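Local atomic coordinates of ascorbate-specific PTS system EIIA component (Streptococcus pyogenes serotype M1, PDB entry 2OQT), a protein that probably serves as the phosphoryl-carrying IIA component of a phosphoenolpyruvate-dependent sugar phosphotransferase system that takes up ascorbate. Residues Pro33-Tyr44 with Leu74-Ile84. Sequence-based numbering, arbitrary orientation.
Sequences PLIDSKAVTSAY and LGVNRNAFALI
A single backbone bridge between V40 and V76, with CA atoms 4.5 Å apart, ties the connection between helices 23-36 and 42-55 to the loop leading into strand 80-86 of this IIA domain. Two flanking main-chain bonds make it a non-hydrogen-bonded antiparallel pair: N77 N donates to A39 O (2.9 Å, 165° at the hydrogen), and T41 N to G75 O at 2.7 Å. A weak third bond, R78 N to A39 O, makes A39 O a shared acceptor. The R78 side chain, extended to CD and then bent at chi3 (87°), turns its guanidinium back over A39. R78 NH2 donates to S37 O at 2.6 Å; that oxygen lies in the guanidinium plane, although NH2 itself stands above the carbonyl plane of S37. N11 OD1 accepts from the same NH2 and is also hydrogen-bonded to S37 OG. V76 CG2 makes a CH-pi contact over one face of the Y44 ring, 4.0 Å from its centroid, with L74 O at the ring edge. Y44 OH is hydrogen-bonded to L104 O and A70 N. Beyond the bridge, A80 CB meets A39 CB (3.7 Å), L34 packs on the A80 and A82 methyls, and P33 CG meets I84 CG2. Helix 23-36 thus ends against strand 80-86, which runs between strands 14-18 and 97-105.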
ATOM      1  N   PRO A  33      -6.802   7.248   0.991  1.00 54.06           N
ATOM      2  CA  PRO A  33      -6.205   7.928   2.165  1.00 53.35           C
ATOM      3  C   PRO A  33      -5.073   8.914   1.834  1.00 53.53           C
ATOM      4  O   PRO A  33      -4.607   9.644   2.733  1.00 53.54           O
ATOM      5  CB  PRO A  33      -5.643   6.771   2.995  1.00 52.85           C
ATOM      6  CG  PRO A  33      -6.432   5.611   2.612  1.00 53.63           C
ATOM      7  CD  PRO A  33      -6.738   5.785   1.129  1.00 53.85           C
ATOM      8  N   LEU A  34      -4.634   8.928   0.569  1.00 53.09           N
ATOM      9  CA  LEU A  34      -3.499   9.743   0.138  1.00 52.82           C
ATOM     10  C   LEU A  34      -3.974  10.938  -0.624  1.00 53.36           C
ATOM     11  O   LEU A  34      -3.241  11.896  -0.878  1.00 52.99           O
ATOM     12  CB  LEU A  34      -2.599   8.918  -0.743  1.00 51.98           C
ATOM     13  CG  LEU A  34      -1.294   8.489  -0.094  1.00 52.88           C
ATOM     14  CD1 LEU A  34      -1.425   8.241   1.384  1.00 53.66           C
ATOM     15  CD2 LEU A  34      -0.652   7.336  -0.866  1.00 50.03           C
ATOM     16  N   ILE A  35      -5.206  10.821  -1.068  1.00 54.97           N
ATOM     17  CA  ILE A  35      -5.935  11.938  -1.597  1.00 56.26           C
ATOM     18  C   ILE A  35      -6.513  12.696  -0.399  1.00 56.47           C
ATOM     19  O   ILE A  35      -6.334  13.861  -0.315  1.00 55.72           O
ATOM     20  CB  ILE A  35      -7.022  11.469  -2.580  1.00 56.45           C
ATOM     21  CG1 ILE A  35      -6.326  10.984  -3.859  1.00 57.57           C
ATOM     22  CG2 ILE A  35      -7.983  12.650  -2.864  1.00 53.99           C
ATOM     23  CD1 ILE A  35      -7.074   9.930  -4.670  1.00 58.87           C
ATOM     24  N   ASP A  36      -7.141  11.997   0.548  1.00 58.31           N
ATOM     25  CA  ASP A  36      -7.448  12.571   1.871  1.00 60.14           C
ATOM     26  C   ASP A  36      -6.343  13.452   2.483  1.00 60.81           C
ATOM     27  O   ASP A  36      -6.647  14.495   3.048  1.00 62.62           O
ATOM     28  CB  ASP A  36      -7.864  11.494   2.895  1.00 60.41           C
ATOM     29  CG  ASP A  36      -9.200  10.773   2.520  1.00 63.35           C
ATOM     30  OD1 ASP A  36     -10.068  11.365   1.803  1.00 65.55           O
ATOM     31  OD2 ASP A  36      -9.370   9.605   2.955  1.00 62.78           O
ATOM     32  N   SER A  37      -5.076  13.044   2.409  1.00 60.60           N
ATOM     33  CA  SER A  37      -4.030  13.782   3.093  1.00 59.40           C
ATOM     34  C   SER A  37      -3.376  14.793   2.143  1.00 59.45           C
ATOM     35  O   SER A  37      -2.355  15.418   2.464  1.00 58.89           O
ATOM     36  CB  SER A  37      -3.019  12.814   3.676  1.00 60.04           C
ATOM     37  OG  SER A  37      -2.332  12.052   2.670  1.00 61.13           O
ATOM     38  N   LYS A  38      -4.012  14.968   0.994  1.00 58.44           N
ATOM     39  CA  LYS A  38      -3.460  15.712  -0.152  1.00 59.09           C
ATOM     40  C   LYS A  38      -2.016  15.360  -0.617  1.00 57.99           C
ATOM     41  O   LYS A  38      -1.354  16.206  -1.217  1.00 58.12           O
ATOM     42  CB  LYS A  38      -3.626  17.256  -0.034  1.00 60.26           C
ATOM     43  CG  LYS A  38      -4.692  17.858   0.939  1.00 63.30           C
ATOM     44  CD  LYS A  38      -6.163  17.565   0.591  1.00 67.28           C
ATOM     45  CE  LYS A  38      -6.856  18.673  -0.281  1.00 69.17           C
ATOM     46  NZ  LYS A  38      -6.396  20.095  -0.090  1.00 67.57           N
ATOM     47  N   ALA A  39      -1.549  14.119  -0.406  1.00 56.42           N
ATOM     48  CA  ALA A  39      -0.219  13.712  -0.929  1.00 55.00           C
ATOM     49  C   ALA A  39      -0.278  13.461  -2.440  1.00 54.47           C
ATOM     50  O   ALA A  39       0.689  13.744  -3.142  1.00 53.14           O
ATOM     51  CB  ALA A  39       0.315  12.478  -0.200  1.00 53.87           C
ATOM     52  N   VAL A  40      -1.414  12.898  -2.905  1.00 54.25           N
ATOM     53  CA  VAL A  40      -1.695  12.654  -4.316  1.00 54.01           C
ATOM     54  C   VAL A  40      -3.096  13.125  -4.730  1.00 54.87           C
ATOM     55  O   VAL A  40      -3.948  13.435  -3.905  1.00 55.20           O
ATOM     56  CB  VAL A  40      -1.531  11.157  -4.736  1.00 53.58           C
ATOM     57  CG1 VAL A  40      -0.229  10.577  -4.213  1.00 52.51           C
ATOM     58  CG2 VAL A  40      -2.753  10.274  -4.290  1.00 53.99           C
ATOM     59  N   THR A  41      -3.310  13.078  -6.035  1.00 56.03           N
ATOM     60  CA  THR A  41      -4.479  13.533  -6.729  1.00 57.16           C
ATOM     61  C   THR A  41      -5.146  12.249  -7.276  1.00 58.25           C
ATOM     62  O   THR A  41      -4.534  11.165  -7.304  1.00 57.36           O
ATOM     63  CB  THR A  41      -3.967  14.537  -7.825  1.00 57.96           C
ATOM     64  OG1 THR A  41      -3.776  15.847  -7.233  1.00 58.17           O
ATOM     65  CG2 THR A  41      -4.858  14.664  -9.018  1.00 58.71           C
ATOM     66  N   SER A  42      -6.412  12.349  -7.677  1.00 59.03           N
ATOM     67  CA  SER A  42      -7.069  11.238  -8.333  1.00 59.80           C
ATOM     68  C   SER A  42      -6.262  10.776  -9.554  1.00 59.77           C
ATOM     69  O   SER A  42      -6.220   9.601  -9.872  1.00 60.43           O
ATOM     70  CB  SER A  42      -8.489  11.631  -8.765  1.00 60.88           C
ATOM     71  OG  SER A  42      -8.426  12.669  -9.743  1.00 62.02           O
ATOM     72  N   ALA A  43      -5.624  11.689 -10.258  1.00 60.04           N
ATOM     73  CA  ALA A  43      -4.951  11.287 -11.477  1.00 60.59           C
ATOM     74  C   ALA A  43      -3.915  10.171 -11.169  1.00 61.16           C
ATOM     75  O   ALA A  43      -3.442   9.483 -12.090  1.00 62.43           O
ATOM     76  CB  ALA A  43      -4.298  12.473 -12.127  1.00 59.31           C
ATOM     77  N   TYR A  44      -3.566  10.022  -9.885  1.00 60.44           N
ATOM     78  CA  TYR A  44      -2.684   8.949  -9.423  1.00 59.77           C
ATOM     79  C   TYR A  44      -3.415   7.630  -9.412  1.00 59.33           C
ATOM     80  O   TYR A  44      -2.905   6.667  -9.899  1.00 60.21           O
ATOM     81  CB  TYR A  44      -2.031   9.243  -8.050  1.00 58.68           C
ATOM     82  CG  TYR A  44      -0.856   8.325  -7.756  1.00 58.92           C
ATOM     83  CD1 TYR A  44       0.163   8.127  -8.710  1.00 58.37           C
ATOM     84  CD2 TYR A  44      -0.769   7.603  -6.546  1.00 57.91           C
ATOM     85  CE1 TYR A  44       1.245   7.265  -8.443  1.00 57.36           C
ATOM     86  CE2 TYR A  44       0.319   6.718  -6.292  1.00 54.65           C
ATOM     87  CZ  TYR A  44       1.307   6.569  -7.231  1.00 55.79           C
ATOM     88  OH  TYR A  44       2.368   5.729  -7.001  1.00 57.41           O
ATOM     89  N   LEU A  74       3.127  11.512 -10.869  1.00 66.30           N
ATOM     90  CA  LEU A  74       1.949  11.672 -11.688  1.00 65.93           C
ATOM     91  C   LEU A  74       0.699  11.728 -10.818  1.00 65.17           C
ATOM     92  O   LEU A  74       0.107  10.691 -10.435  1.00 64.29           O
ATOM     93  CB  LEU A  74       1.840  10.569 -12.741  1.00 66.25           C
ATOM     94  CG  LEU A  74       1.469  11.040 -14.164  1.00 67.78           C
ATOM     95  CD1 LEU A  74       1.583   9.842 -15.105  1.00 70.61           C
ATOM     96  CD2 LEU A  74       0.083  11.673 -14.283  1.00 64.62           C
ATOM     97  N   GLY A  75       0.289  12.960 -10.532  1.00 63.07           N
ATOM     98  CA  GLY A  75      -0.700  13.175  -9.492  1.00 61.74           C
ATOM     99  C   GLY A  75      -0.061  13.144  -8.108  1.00 59.66           C
ATOM    100  O   GLY A  75      -0.783  13.091  -7.111  1.00 60.36           O
ATOM    101  N   VAL A  76       1.271  13.237  -8.057  1.00 57.23           N
ATOM    102  CA  VAL A  76       2.048  13.119  -6.810  1.00 55.77           C
ATOM    103  C   VAL A  76       2.683  14.419  -6.358  1.00 55.14           C
ATOM    104  O   VAL A  76       3.469  14.983  -7.091  1.00 56.27           O
ATOM    105  CB  VAL A  76       3.154  12.003  -6.940  1.00 55.66           C
ATOM    106  CG1 VAL A  76       3.955  11.879  -5.643  1.00 55.08           C
ATOM    107  CG2 VAL A  76       2.541  10.634  -7.336  1.00 51.97           C
ATOM    108  N   ASN A  77       2.368  14.934  -5.167  1.00 55.62           N
ATOM    109  CA  ASN A  77       3.060  16.165  -4.706  1.00 54.66           C
ATOM    110  C   ASN A  77       4.154  15.865  -3.689  1.00 54.79           C
ATOM    111  O   ASN A  77       5.122  16.652  -3.545  1.00 54.43           O
ATOM    112  CB  ASN A  77       2.101  17.292  -4.235  1.00 55.33           C
ATOM    113  CG  ASN A  77       2.843  18.682  -3.946  1.00 56.80           C
ATOM    114  OD1 ASN A  77       3.540  19.302  -4.816  1.00 58.79           O
ATOM    115  ND2 ASN A  77       2.669  19.163  -2.721  1.00 57.07           N
ATOM    116  N   ARG A  78       4.031  14.700  -3.050  1.00 53.73           N
ATOM    117  CA  ARG A  78       4.750  14.384  -1.839  1.00 53.21           C
ATOM    118  C   ARG A  78       4.883  12.871  -1.666  1.00 53.26           C
ATOM    119  O   ARG A  78       3.896  12.109  -1.862  1.00 52.91           O
ATOM    120  CB  ARG A  78       3.961  14.963  -0.661  1.00 53.58           C
ATOM    121  CG  ARG A  78       4.491  14.643   0.735  1.00 53.28           C
ATOM    122  CD  ARG A  78       3.756  15.479   1.789  1.00 53.11           C
ATOM    123  NE  ARG A  78       2.506  14.893   2.303  1.00 55.03           N
ATOM    124  CZ  ARG A  78       1.290  15.443   2.167  1.00 56.24           C
ATOM    125  NH1 ARG A  78       1.130  16.568   1.473  1.00 48.26           N
ATOM    126  NH2 ARG A  78       0.217  14.843   2.705  1.00 56.69           N
ATOM    127  N   ASN A  79       6.098  12.436  -1.294  1.00 52.65           N
ATOM    128  CA  ASN A  79       6.314  11.033  -0.910  1.00 52.02           C
ATOM    129  C   ASN A  79       5.455  10.639   0.299  1.00 51.78           C
ATOM    130  O   ASN A  79       5.342  11.384   1.317  1.00 51.53           O
ATOM    131  CB  ASN A  79       7.783  10.706  -0.669  1.00 51.83           C
ATOM    132  CG  ASN A  79       8.703  11.096  -1.842  1.00 53.92           C
ATOM    133  OD1 ASN A  79       9.873  11.355  -1.610  1.00 57.77           O
ATOM    134  ND2 ASN A  79       8.184  11.170  -3.077  1.00 53.90           N
ATOM    135  N   ALA A  80       4.826   9.475   0.164  1.00 50.79           N
ATOM    136  CA  ALA A  80       3.798   9.025   1.102  1.00 49.56           C
ATOM    137  C   ALA A  80       3.637   7.545   0.944  1.00 49.33           C
ATOM    138  O   ALA A  80       4.002   6.974  -0.100  1.00 49.12           O
ATOM    139  CB  ALA A  80       2.473   9.710   0.808  1.00 49.14           C
ATOM    140  N   PHE A  81       3.141   6.943   2.019  1.00 48.87           N
ATOM    141  CA  PHE A  81       2.665   5.590   2.056  1.00 49.34           C
ATOM    142  C   PHE A  81       1.255   5.667   2.597  1.00 48.97           C
ATOM    143  O   PHE A  81       0.939   6.555   3.406  1.00 47.55           O
ATOM    144  CB  PHE A  81       3.446   4.715   3.025  1.00 49.39           C
ATOM    145  CG  PHE A  81       4.843   4.329   2.565  1.00 51.04           C
ATOM    146  CD1 PHE A  81       5.032   3.405   1.518  1.00 53.76           C
ATOM    147  CD2 PHE A  81       5.979   4.838   3.235  1.00 49.76           C
ATOM    148  CE1 PHE A  81       6.349   3.023   1.123  1.00 51.20           C
ATOM    149  CE2 PHE A  81       7.286   4.472   2.858  1.00 51.85           C
ATOM    150  CZ  PHE A  81       7.472   3.555   1.796  1.00 51.37           C
ATOM    151  N   ALA A  82       0.442   4.699   2.167  1.00 49.29           N
ATOM    152  CA  ALA A  82      -0.855   4.433   2.730  1.00 50.09           C
ATOM    153  C   ALA A  82      -0.900   2.938   3.069  1.00 50.76           C
ATOM    154  O   ALA A  82      -0.046   2.183   2.601  1.00 50.90           O
ATOM    155  CB  ALA A  82      -1.967   4.864   1.764  1.00 49.83           C
ATOM    156  N   LEU A  83      -1.846   2.519   3.920  1.00 52.44           N
ATOM    157  CA  LEU A  83      -1.995   1.093   4.311  1.00 53.38           C
ATOM    158  C   LEU A  83      -3.422   0.737   4.627  1.00 54.30           C
ATOM    159  O   LEU A  83      -4.020   1.239   5.599  1.00 54.94           O
ATOM    160  CB  LEU A  83      -1.086   0.704   5.474  1.00 53.48           C
ATOM    161  CG  LEU A  83      -1.098  -0.682   6.149  1.00 54.67           C
ATOM    162  CD1 LEU A  83      -1.662  -1.750   5.316  1.00 58.34           C
ATOM    163  CD2 LEU A  83       0.330  -1.097   6.528  1.00 57.74           C
ATOM    164  N   ILE A  84      -3.970  -0.146   3.809  1.00 54.95           N
ATOM    165  CA  ILE A  84      -5.343  -0.569   3.990  1.00 56.17           C
ATOM    166  C   ILE A  84      -5.447  -2.096   4.117  1.00 57.29           C
ATOM    167  O   ILE A  84      -4.533  -2.847   3.773  1.00 57.64           O
ATOM    168  CB  ILE A  84      -6.339   0.064   2.952  1.00 55.42           C
ATOM    169  CG1 ILE A  84      -6.264  -0.644   1.591  1.00 55.36           C
ATOM    170  CG2 ILE A  84      -6.090   1.553   2.816  1.00 54.71           C
ATOM    171  CD1 ILE A  84      -7.599  -0.746   0.850  1.00 53.57           C
TER